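PDB 2XHE: Syntaxin1 from Monosiga brevicollis, which probably acts as a SNAP receptor (SNARE) of the syntaxin family, binding other SNAREs in membrane fusion. Local coordinates for residues 50-55 with 101-106; 70-75 with 162-167. All coordinates share one frame; numbering follows the deposited sequence.

Contact 1 (50-55 with 101-106)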
loop_
_atom_site.group_PDB
_atom_site.type_symbol
_atom_site.label_atom_id
_atom_site.label_comp_id
_atom_site.label_asym_id
_atom_site.label_seq_id
_atom_site.Cartn_x
_atom_site.Cartn_y
_atom_site.Cartn_z
ATOM N N VAL B 50 -21.308 -17.566 9.261
ATOM C CA VAL B 50 -19.928 -17.226 8.938
ATOM C C VAL B 50 -18.916 -18.034 9.759
ATOM O O VAL B 50 -17.866 -18.425 9.238
ATOM C CB VAL B 50 -19.643 -15.687 8.844
ATOM C CG1 VAL B 50 -20.563 -15.047 7.805
ATOM C CG2 VAL B 50 -19.786 -14.991 10.165
ATOM N N LYS B 51 -19.250 -18.324 11.018
ATOM C CA LYS B 51 -18.506 -19.335 11.773
ATOM C C LYS B 51 -18.488 -20.643 10.972
ATOM O O LYS B 51 -17.419 -21.206 10.720
ATOM C CB LYS B 51 -19.131 -19.581 13.145
ATOM C CG LYS B 51 -18.162 -19.430 14.314
ATOM C CD LYS B 51 -16.925 -20.282 14.129
ATOM C CE LYS B 51 -15.860 -19.898 15.141
ATOM N NZ LYS B 51 -14.867 -20.995 15.340
ATOM N N ARG B 52 -19.671 -21.109 10.565
ATOM C CA ARG B 52 -19.785 -22.311 9.741
ATOM C C ARG B 52 -18.881 -22.245 8.512
ATOM O O ARG B 52 -18.129 -23.196 8.259
ATOM C CB ARG B 52 -21.238 -22.564 9.311
ATOM C CG ARG B 52 -21.697 -24.024 9.454
ATOM C CD ARG B 52 -22.713 -24.454 8.393
ATOM N NE ARG B 52 -23.743 -23.456 8.107
ATOM C CZ ARG B 52 -24.608 -22.982 9.000
ATOM N NH1 ARG B 52 -25.509 -22.077 8.633
ATOM N NH2 ARG B 52 -24.569 -23.401 10.263
ATOM N N ILE B 53 -18.966 -21.135 7.756
ATOM C CA ILE B 53 -18.163 -20.941 6.543
ATOM C C ILE B 53 -16.666 -20.934 6.867
ATOM O O ILE B 53 -15.892 -21.677 6.253
ATOM C CB ILE B 53 -18.562 -19.642 5.754
ATOM C CG1 ILE B 53 -20.030 -19.679 5.335
ATOM C CG2 ILE B 53 -17.695 -19.443 4.501
ATOM C CD1 ILE B 53 -20.606 -18.330 5.093
ATOM N N ARG B 54 -16.253 -20.113 7.835
ATOM C CA ARG B 54 -14.848 -20.121 8.244
ATOM C C ARG B 54 -14.415 -21.550 8.555
ATOM O O ARG B 54 -13.426 -22.040 8.006
ATOM C CB ARG B 54 -14.583 -19.224 9.457
ATOM C CG ARG B 54 -14.895 -17.763 9.254
ATOM C CD ARG B 54 -14.008 -16.880 10.107
ATOM N NE ARG B 54 -13.769 -15.618 9.423
ATOM C CZ ARG B 54 -14.713 -14.712 9.191
ATOM N NH1 ARG B 54 -15.952 -14.935 9.624
ATOM N NH2 ARG B 54 -14.420 -13.589 8.529
ATOM N N ASP B 55 -15.174 -22.217 9.425
ATOM C CA ASP B 55 -14.872 -23.596 9.831
ATOM C C ASP B 55 -14.800 -24.584 8.664
ATOM O O ASP B 55 -13.850 -25.360 8.570
ATOM C CB ASP B 55 -15.862 -24.094 10.891
ATOM C CG ASP B 55 -15.559 -23.552 12.282
ATOM O OD1 ASP B 55 -14.444 -23.028 12.491
ATOM O OD2 ASP B 55 -16.443 -23.651 13.163
ATOM N N GLY B 101 -18.032 -27.793 0.297
ATOM C CA GLY B 101 -18.108 -26.772 -0.729
ATOM C C GLY B 101 -19.521 -26.268 -0.978
ATOM O O GLY B 101 -19.770 -25.065 -0.925
ATOM N N ASN B 102 -20.448 -27.181 -1.247
ATOM C CA ASN B 102 -21.826 -26.800 -1.538
ATOM C C ASN B 102 -22.519 -26.081 -0.390
ATOM O O ASN B 102 -23.349 -25.200 -0.615
ATOM C CB ASN B 102 -22.642 -28.010 -1.997
ATOM C CG ASN B 102 -22.222 -28.497 -3.371
ATOM O OD1 ASN B 102 -21.889 -29.669 -3.552
ATOM N ND2 ASN B 102 -22.214 -27.589 -4.347
ATOM N N LYS B 103 -22.183 -26.447 0.841
ATOM C CA LYS B 103 -22.776 -25.775 1.984
ATOM C C LYS B 103 -22.281 -24.335 2.005
ATOM O O LYS B 103 -23.071 -23.402 2.114
ATOM C CB LYS B 103 -22.432 -26.495 3.294
ATOM C CG LYS B 103 -23.640 -26.764 4.215
ATOM C CD LYS B 103 -24.223 -25.491 4.807
ATOM C CE LYS B 103 -25.751 -25.503 4.787
ATOM N NZ LYS B 103 -26.347 -26.506 5.711
ATOM N N ILE B 104 -20.967 -24.169 1.891
ATOM C CA ILE B 104 -20.352 -22.845 1.845
ATOM C C ILE B 104 -21.004 -21.996 0.765
ATOM O O ILE B 104 -21.309 -20.820 0.983
ATOM C CB ILE B 104 -18.836 -22.926 1.555
ATOM C CG1 ILE B 104 -18.063 -23.270 2.829
ATOM C CG2 ILE B 104 -18.339 -21.613 1.006
ATOM C CD1 ILE B 104 -16.722 -23.932 2.574
ATOM N N ARG B 105 -21.223 -22.598 -0.400
ATOM C CA ARG B 105 -21.825 -21.862 -1.501
ATOM C C ARG B 105 -23.272 -21.476 -1.192
ATOM O O ARG B 105 -23.733 -20.390 -1.556
ATOM C CB ARG B 105 -21.698 -22.611 -2.837
ATOM C CG ARG B 105 -22.490 -21.948 -3.950
ATOM C CD ARG B 105 -21.834 -22.107 -5.293
ATOM N NE ARG B 105 -21.562 -23.504 -5.605
ATOM C CZ ARG B 105 -21.647 -24.012 -6.830
ATOM N NH1 ARG B 105 -22.002 -23.235 -7.858
ATOM N NH2 ARG B 105 -21.382 -25.298 -7.030
ATOM N N ALA B 106 -23.981 -22.353 -0.501
ATOM C CA ALA B 106 -25.374 -22.085 -0.191
ATOM C C ALA B 106 -25.505 -21.076 0.945
ATOM O O ALA B 106 -26.431 -20.261 0.956
ATOM C CB ALA B 106 -26.102 -23.372 0.134
#
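R52 NE, which lies 3.9 Å from K103 CD, has its strong polar partner one turn further along the second helix, in a salt bridge to the carboxylate of D107. The two basic chains thus meet through the methylenes of K103 and the base of the guanidinium, with R52 CD also 4.0 Å from K103 CD. They pass at a slant, both bent along their length, and R52 NE stays 4.7 Å from K103 NZ; the negative charge of D107 probably eases this proximity of like charges. Further inward the contact turns purely apolar. I53 and I104 are the facing pair, their CA atoms 5.5 Å apart, and the I53 CG2 methyl reaches both CG1 and CG2 of I104, each at 4.2 Å. With chi1 at -59° the CG2 methyl of I53 lies anti to the backbone N and is the branch that meets I104, while CG1 stands beside the N. No hydrogen bond joins the segments; at the centre of the contact is the buried isoleucine pair, flanked by the more open R52 and K103, and I53 packs on L108 as well. I104 packs further on I57 and I60 of the first helix and on F147 of helix 131-171; R105, pointing away from segment 50-55, is salt-bridged to E231 and D235 of helix 214-237. The arrangement illustrates how the antiparallel neighbours 44-72 and 80-116 pack, apolar inside and charged at the margin, as in the N-terminal three-helix bundle (Habc domain) of syntaxins.

Contact 2 (70-75 with 162-167); sequences LHTESL and KRRYGE
Segments 70-75 and 162-167 run in the same direction: the first is the close of helix 44-72, turning to loop by S74 and L75, the second a piece of helix 131-171. Such a parallel pairing of the first and third long helices is what the syntaxin three-helix bundle leads one to expect. In the first segment the peptide N of S74 reaches back to H71 O at 3.1 Å.

Y165 carries most of the contact from the other side. Its ring receives the edge of the H71 imidazole on its face in an offset edge-to-face stack, with centroids 5.6 Å apart and planes at 84°. The H71 carbonyl O meets the same tyrosine at its edge, in the ring plane and 3.6 Å from CE1. H71 NE2 is turned to a different partner, Q158, so the imidazole is held by a hydrogen bond as well as by the ring. More exposed, T72 CG2 lies 4.3 Å from R164 NH2. Helix 214-237 joins this end of the bundle, with I219 and R215 packing on Y165 and R215 also bonded to S74 O.

The phenol extends as far as S74, whose CB lies near Y165 OH. With chi1 at -78°, S74 OG stands beside the backbone N, anti to the carbonyl carbon, and makes a weak hydrogen bond of 3.4 Å to L70 O.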
loop_
_atom_site.group_PDB
_atom_site.type_symbol
_atom_site.label_atom_id
_atom_site.label_comp_id
_atom_site.label_asym_id
_atom_site.label_seq_id
_atom_site.Cartn_x
_atom_site.Cartn_y
_atom_site.Cartn_z
ATOM N N LEU B 70 -2.718 -38.587 -1.177
ATOM C CA LEU B 70 -3.457 -39.741 -1.681
ATOM C C LEU B 70 -3.321 -39.923 -3.194
ATOM O O LEU B 70 -3.443 -41.038 -3.703
ATOM C CB LEU B 70 -4.933 -39.652 -1.285
ATOM C CG LEU B 70 -5.266 -39.739 0.204
ATOM C CD1 LEU B 70 -6.772 -39.816 0.403
ATOM C CD2 LEU B 70 -4.578 -40.944 0.837
ATOM N N HIS B 71 -3.068 -38.829 -3.907
ATOM C CA HIS B 71 -2.902 -38.875 -5.357
ATOM C C HIS B 71 -1.505 -39.327 -5.775
ATOM O O HIS B 71 -1.360 -40.271 -6.559
ATOM C CB HIS B 71 -3.202 -37.512 -5.979
ATOM C CG HIS B 71 -4.638 -37.316 -6.339
ATOM N ND1 HIS B 71 -5.330 -38.194 -7.148
ATOM C CD2 HIS B 71 -5.514 -36.335 -6.017
ATOM C CE1 HIS B 71 -6.569 -37.767 -7.299
ATOM N NE2 HIS B 71 -6.709 -36.641 -6.622
ATOM N N THR B 72 -0.486 -38.639 -5.262
ATOM C CA THR B 72 0.903 -38.945 -5.601
ATOM C C THR B 72 1.335 -40.263 -4.972
ATOM O O THR B 72 2.410 -40.786 -5.271
ATOM C CB THR B 72 1.874 -37.828 -5.150
ATOM O OG1 THR B 72 1.816 -37.680 -3.724
ATOM C CG2 THR B 72 1.536 -36.494 -5.833
ATOM N N GLU B 73 0.482 -40.791 -4.099
ATOM C CA GLU B 73 0.737 -42.058 -3.431
ATOM C C GLU B 73 0.202 -43.223 -4.268
ATOM O O GLU B 73 0.693 -44.348 -4.167
ATOM C CB GLU B 73 0.110 -42.050 -2.033
ATOM C CG GLU B 73 0.579 -43.167 -1.109
ATOM C CD GLU B 73 -0.020 -43.065 0.286
ATOM O OE1 GLU B 73 -0.196 -41.928 0.781
ATOM O OE2 GLU B 73 -0.313 -44.124 0.887
ATOM N N SER B 74 -0.800 -42.948 -5.102
ATOM C CA SER B 74 -1.325 -43.961 -6.014
ATOM C C SER B 74 -0.402 -44.157 -7.215
ATOM O O SER B 74 -0.756 -44.836 -8.175
ATOM C CB SER B 74 -2.745 -43.621 -6.475
ATOM O OG SER B 74 -3.699 -43.921 -5.472
ATOM N N LEU B 75 0.781 -43.552 -7.158
ATOM C CA LEU B 75 1.820 -43.850 -8.133
ATOM C C LEU B 75 2.526 -45.123 -7.687
ATOM O O LEU B 75 2.914 -45.251 -6.524
ATOM C CB LEU B 75 2.809 -42.691 -8.263
ATOM C CG LEU B 75 3.948 -42.881 -9.272
ATOM C CD1 LEU B 75 4.323 -41.564 -9.948
ATOM C CD2 LEU B 75 5.163 -43.526 -8.610
ATOM N N LYS B 162 -4.109 -34.760 -12.531
ATOM C CA LYS B 162 -4.730 -35.353 -13.716
ATOM C C LYS B 162 -3.808 -35.309 -14.933
ATOM O O LYS B 162 -3.916 -36.137 -15.840
ATOM C CB LYS B 162 -6.053 -34.664 -14.045
ATOM C CG LYS B 162 -6.671 -35.127 -15.355
ATOM C CD LYS B 162 -7.489 -34.019 -15.977
ATOM C CE LYS B 162 -7.542 -34.143 -17.488
ATOM N NZ LYS B 162 -7.847 -32.822 -18.120
ATOM N N ARG B 163 -2.909 -34.330 -14.949
ATOM C CA ARG B 163 -1.944 -34.191 -16.033
ATOM C C ARG B 163 -0.879 -35.284 -15.946
ATOM O O ARG B 163 -0.487 -35.858 -16.962
ATOM C CB ARG B 163 -1.309 -32.795 -16.010
ATOM C CG ARG B 163 -0.175 -32.585 -17.005
ATOM C CD ARG B 163 0.089 -31.096 -17.257
ATOM N NE ARG B 163 -0.145 -30.267 -16.074
ATOM C CZ ARG B 163 0.675 -30.196 -15.029
ATOM N NH1 ARG B 163 1.791 -30.916 -15.000
ATOM N NH2 ARG B 163 0.372 -29.412 -14.003
ATOM N N ARG B 164 -0.424 -35.577 -14.730
ATOM C CA ARG B 164 0.558 -36.638 -14.514
ATOM C C ARG B 164 -0.103 -38.001 -14.285
ATOM O O ARG B 164 0.568 -39.033 -14.311
ATOM C CB ARG B 164 1.498 -36.295 -13.352
ATOM C CG ARG B 164 0.803 -36.088 -12.017
ATOM C CD ARG B 164 1.755 -36.327 -10.850
ATOM N NE ARG B 164 2.958 -35.499 -10.916
ATOM C CZ ARG B 164 3.178 -34.424 -10.161
ATOM N NH1 ARG B 164 4.307 -33.740 -10.295
ATOM N NH2 ARG B 164 2.275 -34.035 -9.271
ATOM N N TYR B 165 -1.417 -37.995 -14.063
ATOM C CA TYR B 165 -2.202 -39.222 -13.927
ATOM C C TYR B 165 -2.531 -39.748 -15.310
ATOM O O TYR B 165 -3.356 -40.643 -15.470
ATOM C CB TYR B 165 -3.505 -38.941 -13.186
ATOM C CG TYR B 165 -3.746 -39.794 -11.964
ATOM C CD1 TYR B 165 -3.024 -39.588 -10.795
ATOM C CD2 TYR B 165 -4.719 -40.779 -11.968
ATOM C CE1 TYR B 165 -3.251 -40.353 -9.671
ATOM C CE2 TYR B 165 -4.955 -41.549 -10.852
ATOM C CZ TYR B 165 -4.219 -41.333 -9.704
ATOM O OH TYR B 165 -4.453 -42.105 -8.587
ATOM N N GLY B 166 -1.896 -39.153 -16.310
ATOM C CA GLY B 166 -2.027 -39.595 -17.680
ATOM C C GLY B 166 -0.644 -39.753 -18.270
ATOM O O GLY B 166 -0.415 -40.626 -19.098
ATOM N N GLU B 167 0.281 -38.906 -17.826
ATOM C CA GLU B 167 1.661 -38.943 -18.306
ATOM C C GLU B 167 2.433 -40.116 -17.713
ATOM O O GLU B 167 2.750 -41.081 -18.408
ATOM C CB GLU B 167 2.389 -37.638 -17.972
ATOM C CG GLU B 167 1.961 -36.439 -18.806
ATOM C CD GLU B 167 2.702 -35.166 -18.422
ATOM O OE1 GLU B 167 3.476 -35.200 -17.440
ATOM O OE2 GLU B 167 2.508 -34.132 -19.101
#

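How the contacts relate
From the N terminus the chain enters helix 44-72, passes first through 50-55 and then through 70-75, turns back along helix 80-116 to reach 101-106, and returns on helix 131-171 to 162-167. Contact 1 closes the loop between the first two long helices; contact 2, opened before that loop is complete, closes a longer one between the first and third. The two loops therefore cross. Helix 44-72 serves both, at places whose contact centres are 29 Å apart and whose nearest atoms are about 16 Å apart. One ties antiparallel neighbours, the other parallel helices, and together they join helix 44-72 to both of the other long helices, at two places along its length.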